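Local coordinates for DUF5624 domain-containing protein (Legionella pneumophila subsp. pneumophila, PDB 4JX2) that is of unknown function but is probably secreted, and folds as an unusual combination of many alpha helices with one small mixed beta sheet, at residues Phe82-Leu87 / Lys99-Thr104; His255-Arg261 / Arg295-Pro300. All blocks are in the same frame, centred on the assembly; numbering follows the deposited sequence.

Contacts 1 and 2 lie at the two margins of one five-stranded mixed sheet, their centres 14 Å apart. Contact 1 joins the hairpin 86-90/96-101 and the tight turn that leads into it; it is only partly buried, and exposed or half-exposed polar side chains, Lys99, Gln100, Ser85 and Arg103, share it with the apolar Phe82, Leu87 and Met102. Contact 2, a parallel pairing within a beta-alpha-beta unit, is mostly buried, and aliphatic residues dominate its strands. The two meet where strand 79-84 runs parallel to strand 257-262: Phe82 O lies 2.8 Å from Arg261 N, a probable hydrogen bond, and the Phe82 ring packs on Ile260.

Contact 1 of 2, residues Phe82-Leu87 / Lys99-Thr104; sequences FINSTL and KQLMRT
The Phe82 ring meets selenomethionine Met102 at its edge, with CE2 4.1 Å from Met102 CG; over the centre of one face sits Leu87 CD1, 3.5 Å above the plane. Met102 chi1 (-73°) sets CG beside the backbone N, against both the Phe82 edge and Leu87 CB. The Arg103 guanidinium has Ser85 OG at its edge in van der Waals contact, without a hydrogen bond. On the side of the sheet carrying Thr86 and Leu101, Leu101 CD2 comes within 3.3 Å of Thr86 OG1. Thr86 holds OG1 beside its N (chi1 -52°) and methyl CG2 anti to it, 3.8 Å from Lys99 CG. Between the strands, Leu87 and Gln100 exchange two backbone hydrogen bonds as an antiparallel hydrogen-bonded pair, and Met102 N gives a third, 2.7 Å long, to Ser85 O in the type II' turn Ile83-Thr86. Leu87 and Met102 pack on Leu242 of helix 223-247, and Phe82 on helix 279-286; Arg103 NH2 hydrogen-bonds a triethylene glycol probably from the crystallisation liquor. Main-chain bonds thus fix the register, while apolar Phe82, Leu87 and Met102 suit the buried side and polar Ser85, Arg103 and Lys99 the more exposed margin.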
loop_
_atom_site.group_PDB
_atom_site.type_symbol
_atom_site.label_atom_id
_atom_site.label_comp_id
_atom_site.label_asym_id
_atom_site.label_seq_id
_atom_site.Cartn_x
_atom_site.Cartn_y
_atom_site.Cartn_z
ATOM N N PHE A 82 13.234 0.662 7.696
ATOM C CA PHE A 82 13.481 -0.168 6.523
ATOM C C PHE A 82 13.143 0.687 5.343
ATOM O O PHE A 82 11.968 0.809 4.989
ATOM C CB PHE A 82 12.649 -1.460 6.559
ATOM C CG PHE A 82 13.024 -2.426 7.669
ATOM C CD1 PHE A 82 12.403 -2.361 8.914
ATOM C CD2 PHE A 82 13.963 -3.433 7.453
ATOM C CE1 PHE A 82 12.730 -3.272 9.923
ATOM C CE2 PHE A 82 14.260 -4.357 8.454
ATOM C CZ PHE A 82 13.655 -4.262 9.686
ATOM N N ILE A 83 14.148 1.388 4.807
ATOM C CA ILE A 83 13.941 2.329 3.715
ATOM C C ILE A 83 14.732 1.869 2.506
ATOM O O ILE A 83 15.965 1.796 2.554
ATOM C CB ILE A 83 14.267 3.791 4.159
ATOM C CG1 ILE A 83 13.281 4.218 5.291
ATOM C CG2 ILE A 83 14.212 4.765 2.943
ATOM C CD1 ILE A 83 13.520 5.513 5.932
ATOM N N ASN A 84 13.988 1.570 1.411
ATOM C CA ASN A 84 14.463 1.070 0.120
ATOM C C ASN A 84 15.019 -0.340 0.294
ATOM O O ASN A 84 14.217 -1.264 0.359
ATOM C CB ASN A 84 15.469 2.027 -0.535
ATOM C CG ASN A 84 14.817 3.241 -1.144
ATOM O OD1 ASN A 84 13.759 3.158 -1.774
ATOM N ND2 ASN A 84 15.463 4.392 -1.009
ATOM N N SER A 85 16.359 -0.523 0.429
ATOM C CA SER A 85 16.944 -1.858 0.644
ATOM C C SER A 85 17.666 -1.958 2.005
ATOM O O SER A 85 18.039 -3.054 2.426
ATOM C CB SER A 85 17.914 -2.203 -0.484
ATOM O OG SER A 85 17.277 -2.176 -1.748
ATOM N N THR A 86 17.863 -0.815 2.687
ATOM C CA THR A 86 18.634 -0.749 3.916
ATOM C C THR A 86 17.782 -0.618 5.169
ATOM O O THR A 86 16.747 0.041 5.158
ATOM C CB THR A 86 19.597 0.458 3.816
ATOM O OG1 THR A 86 20.327 0.374 2.595
ATOM C CG2 THR A 86 20.580 0.565 4.992
ATOM N N LEU A 87 18.258 -1.235 6.262
ATOM C CA LEU A 87 17.736 -1.063 7.601
ATOM C C LEU A 87 18.593 -0.030 8.321
ATOM O O LEU A 87 19.820 -0.195 8.386
ATOM C CB LEU A 87 17.684 -2.361 8.425
ATOM C CG LEU A 87 17.313 -2.137 9.924
ATOM C CD1 LEU A 87 15.959 -1.444 10.083
ATOM C CD2 LEU A 87 17.305 -3.412 10.684
ATOM N N LYS A 99 23.220 0.266 10.395
ATOM C CA LYS A 99 22.966 0.493 8.971
ATOM C C LYS A 99 23.306 -0.817 8.274
ATOM O O LYS A 99 24.470 -1.205 8.240
ATOM C CB LYS A 99 23.756 1.696 8.420
ATOM C CG LYS A 99 23.574 1.932 6.919
ATOM C CD LYS A 99 24.012 3.343 6.520
ATOM C CE LYS A 99 25.225 3.363 5.627
ATOM N NZ LYS A 99 25.546 4.742 5.158
ATOM N N GLN A 100 22.283 -1.529 7.772
ATOM C CA GLN A 100 22.473 -2.824 7.121
ATOM C C GLN A 100 21.580 -2.990 5.885
ATOM O O GLN A 100 20.388 -2.749 5.964
ATOM C CB GLN A 100 22.184 -3.949 8.142
ATOM C CG GLN A 100 22.317 -5.383 7.622
ATOM C CD GLN A 100 23.722 -5.906 7.522
ATOM O OE1 GLN A 100 24.658 -5.374 8.119
ATOM N NE2 GLN A 100 23.890 -7.005 6.807
ATOM N N LEU A 101 22.140 -3.511 4.788
ATOM C CA LEU A 101 21.390 -3.837 3.585
ATOM C C LEU A 101 20.642 -5.179 3.759
ATOM O O LEU A 101 21.255 -6.203 4.072
ATOM C CB LEU A 101 22.329 -3.881 2.383
ATOM C CG LEU A 101 22.582 -2.529 1.742
ATOM C CD1 LEU A 101 23.923 -2.494 1.091
ATOM C CD2 LEU A 101 21.475 -2.180 0.759
HETATM N N MSE A 102 19.313 -5.161 3.557
HETATM C CA MSE A 102 18.437 -6.328 3.718
HETATM C C MSE A 102 18.338 -7.163 2.418
HETATM O O MSE A 102 17.798 -8.276 2.413
HETATM C CB MSE A 102 17.049 -5.879 4.231
HETATM C CG MSE A 102 17.073 -5.464 5.691
HETATM SE SE MSE A 102 17.612 -6.953 6.892
HETATM C CE MSE A 102 19.479 -6.839 6.879
ATOM N N ARG A 103 18.873 -6.595 1.330
ATOM C CA ARG A 103 18.970 -7.129 -0.035
ATOM C C ARG A 103 20.044 -6.330 -0.755
ATOM O O ARG A 103 20.259 -5.168 -0.414
ATOM C CB ARG A 103 17.622 -7.108 -0.808
ATOM C CG ARG A 103 16.932 -5.755 -0.868
ATOM C CD ARG A 103 15.773 -5.720 -1.844
ATOM N NE ARG A 103 16.224 -5.468 -3.209
ATOM C CZ ARG A 103 16.128 -6.348 -4.199
ATOM N NH1 ARG A 103 15.573 -7.543 -3.989
ATOM N NH2 ARG A 103 16.572 -6.043 -5.405
ATOM N N THR A 104 20.738 -6.962 -1.712
ATOM C CA THR A 104 21.788 -6.372 -2.558
ATOM C C THR A 104 23.018 -5.919 -1.727
ATOM O O THR A 104 23.696 -4.944 -2.093
ATOM C CB THR A 104 21.241 -5.223 -3.481
ATOM O OG1 THR A 104 20.965 -4.034 -2.715
ATOM C CG2 THR A 104 20.036 -5.655 -4.327
#

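Contact 2 of 2, residues His255-Arg261 / Arg295-Pro300; sequences HAKVIIR and RIYITP
Arg295 reaches across to the backbone of His255 and Ala256 just ahead of strand 257-262. Its CB lies 3.9 Å from Ala256 O, CG carries the chain on, and CD continues past the same oxygen. A bend at chi3 (65°) then brings NE round to donate a hydrogen bond of 2.9 Å to Ala256 O, which lies near the guanidinium plane; CZ follows, 3.5 Å from Ala256 O. At the tip, NH2 gives a weak bond to His255 O, 3.0 Å away, and a second weak one to Ala256 O. A long chain ending in several N-H groups suits this place, since it can serve two successive carbonyls.

From Arg295 O onward the backbones pair as parallel strands. Val258 N bonds to Arg295 O, Val258 O receives Tyr297 N, Ile260 N bonds to Tyr297 O, and Thr299 N reaches Ile260 O at 2.9 Å. Val258, Ile260, Ile296 and Ile298 share one face, where beta-branched side chains favour extended backbone and supply compact apolar surface: Ile260 CD1 touches Ile296 CG2 at 3.7 Å, and Ile260 CB meets Ile298 CG1 at 4.0 Å. On the other face, which carries Ile259 and Tyr297, Thr299 OG1 lies 3.3 Å from Ile259 CG2.

Helix 279-286 connects the two strands in a beta-alpha-beta unit and packs on the Val258 and Ile260 side through Val283 and Val280. Helix 315-339 lies against the Tyr297 side, where Arg333 and His330 hydrogen-bond the tyrosine hydroxyl and Trp326 meets its ring edge-to-face. Strand 79-84 flanks strand 257-262, and Tyr301 of the second subunit packs on Arg261 and Pro300.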
loop_
_atom_site.group_PDB
_atom_site.type_symbol
_atom_site.label_atom_id
_atom_site.label_comp_id
_atom_site.label_asym_id
_atom_site.label_seq_id
_atom_site.Cartn_x
_atom_site.Cartn_y
_atom_site.Cartn_z
ATOM N N HIS A 255 9.021 -0.161 23.147
ATOM C CA HIS A 255 8.963 1.255 22.797
ATOM C C HIS A 255 9.562 1.589 21.438
ATOM O O HIS A 255 9.599 2.767 21.070
ATOM C CB HIS A 255 9.635 2.101 23.874
ATOM C CG HIS A 255 8.873 2.077 25.148
ATOM N ND1 HIS A 255 9.399 1.501 26.282
ATOM C CD2 HIS A 255 7.611 2.494 25.406
ATOM C CE1 HIS A 255 8.467 1.626 27.209
ATOM N NE2 HIS A 255 7.370 2.215 26.725
ATOM N N ALA A 256 9.975 0.566 20.674
ATOM C CA ALA A 256 10.525 0.717 19.321
ATOM C C ALA A 256 9.461 1.297 18.370
ATOM O O ALA A 256 8.264 1.121 18.583
ATOM C CB ALA A 256 11.041 -0.620 18.804
ATOM N N LYS A 257 9.912 2.050 17.368
ATOM C CA LYS A 257 9.073 2.697 16.373
ATOM C C LYS A 257 9.524 2.170 15.008
ATOM O O LYS A 257 10.602 2.542 14.561
ATOM C CB LYS A 257 9.216 4.231 16.508
ATOM C CG LYS A 257 8.755 4.754 17.864
ATOM C CD LYS A 257 9.224 6.158 18.165
ATOM C CE LYS A 257 8.499 6.712 19.371
ATOM N NZ LYS A 257 9.029 8.038 19.775
ATOM N N VAL A 258 8.751 1.241 14.387
ATOM C CA VAL A 258 9.148 0.597 13.125
ATOM C C VAL A 258 8.398 1.207 11.939
ATOM O O VAL A 258 7.160 1.285 11.939
ATOM C CB VAL A 258 9.022 -0.954 13.161
ATOM C CG1 VAL A 258 9.575 -1.585 11.901
ATOM C CG2 VAL A 258 9.752 -1.525 14.373
ATOM N N ILE A 259 9.186 1.647 10.929
ATOM C CA ILE A 259 8.733 2.220 9.662
ATOM C C ILE A 259 9.247 1.325 8.547
ATOM O O ILE A 259 10.460 1.075 8.454
ATOM C CB ILE A 259 9.179 3.702 9.482
ATOM C CG1 ILE A 259 8.369 4.634 10.409
ATOM C CG2 ILE A 259 9.119 4.149 7.993
ATOM C CD1 ILE A 259 8.947 5.995 10.551
ATOM N N ILE A 260 8.320 0.842 7.709
ATOM C CA ILE A 260 8.646 0.001 6.561
ATOM C C ILE A 260 8.263 0.742 5.271
ATOM O O ILE A 260 7.087 1.002 5.023
ATOM C CB ILE A 260 8.002 -1.408 6.652
ATOM C CG1 ILE A 260 8.516 -2.171 7.914
ATOM C CG2 ILE A 260 8.250 -2.192 5.355
ATOM C CD1 ILE A 260 7.779 -3.411 8.307
ATOM N N ARG A 261 9.280 1.099 4.480
ATOM C CA ARG A 261 9.211 1.729 3.153
ATOM C C ARG A 261 10.240 0.973 2.293
ATOM O O ARG A 261 11.108 1.548 1.647
ATOM C CB ARG A 261 9.466 3.248 3.247
ATOM C CG ARG A 261 9.185 4.006 1.956
ATOM C CD ARG A 261 10.329 4.958 1.684
ATOM N NE ARG A 261 10.190 5.682 0.423
ATOM C CZ ARG A 261 10.721 5.286 -0.727
ATOM N NH1 ARG A 261 11.414 4.160 -0.791
ATOM N NH2 ARG A 261 10.558 6.013 -1.823
ATOM N N ARG A 295 2.735 -0.963 16.363
ATOM C CA ARG A 295 3.863 -0.031 16.413
ATOM C C ARG A 295 4.711 -0.134 15.125
ATOM O O ARG A 295 5.706 0.595 14.980
ATOM C CB ARG A 295 4.703 -0.297 17.669
ATOM C CG ARG A 295 3.928 0.006 18.950
ATOM C CD ARG A 295 4.790 -0.032 20.185
ATOM N NE ARG A 295 5.809 1.018 20.168
ATOM C CZ ARG A 295 5.632 2.244 20.644
ATOM N NH1 ARG A 295 4.473 2.593 21.189
ATOM N NH2 ARG A 295 6.614 3.132 20.586
ATOM N N ILE A 296 4.276 -1.013 14.180
ATOM C CA ILE A 296 4.880 -1.288 12.876
ATOM C C ILE A 296 4.008 -0.675 11.792
ATOM O O ILE A 296 2.887 -1.139 11.577
ATOM C CB ILE A 296 5.073 -2.818 12.657
ATOM C CG1 ILE A 296 5.923 -3.458 13.781
ATOM C CG2 ILE A 296 5.670 -3.096 11.276
ATOM C CD1 ILE A 296 5.685 -4.909 14.001
ATOM N N TYR A 297 4.515 0.361 11.096
ATOM C CA TYR A 297 3.736 1.032 10.050
ATOM C C TYR A 297 4.419 0.906 8.709
ATOM O O TYR A 297 5.620 1.153 8.608
ATOM C CB TYR A 297 3.492 2.523 10.402
ATOM C CG TYR A 297 2.628 2.721 11.636
ATOM C CD1 TYR A 297 1.252 2.506 11.591
ATOM C CD2 TYR A 297 3.190 3.091 12.854
ATOM C CE1 TYR A 297 0.459 2.652 12.726
ATOM C CE2 TYR A 297 2.407 3.235 13.998
ATOM C CZ TYR A 297 1.042 3.032 13.925
ATOM O OH TYR A 297 0.272 3.154 15.055
ATOM N N ILE A 298 3.655 0.480 7.683
ATOM C CA ILE A 298 4.145 0.406 6.314
ATOM C C ILE A 298 3.740 1.726 5.698
ATOM O O ILE A 298 2.547 1.970 5.528
ATOM C CB ILE A 298 3.658 -0.837 5.527
ATOM C CG1 ILE A 298 4.073 -2.144 6.265
ATOM C CG2 ILE A 298 4.213 -0.798 4.075
ATOM C CD1 ILE A 298 3.502 -3.330 5.754
ATOM N N THR A 299 4.723 2.608 5.451
ATOM C CA THR A 299 4.500 3.957 4.948
ATOM C C THR A 299 5.152 4.113 3.557
ATOM O O THR A 299 6.207 4.754 3.446
ATOM C CB THR A 299 5.034 4.978 5.975
ATOM O OG1 THR A 299 6.426 4.743 6.167
ATOM C CG2 THR A 299 4.294 4.911 7.314
ATOM N N PRO A 300 4.519 3.586 2.470
ATOM C CA PRO A 300 5.175 3.641 1.150
ATOM C C PRO A 300 5.421 5.051 0.588
ATOM O O PRO A 300 6.305 5.224 -0.262
ATOM C CB PRO A 300 4.223 2.846 0.258
ATOM C CG PRO A 300 3.538 1.905 1.200
ATOM C CD PRO A 300 3.282 2.788 2.392
#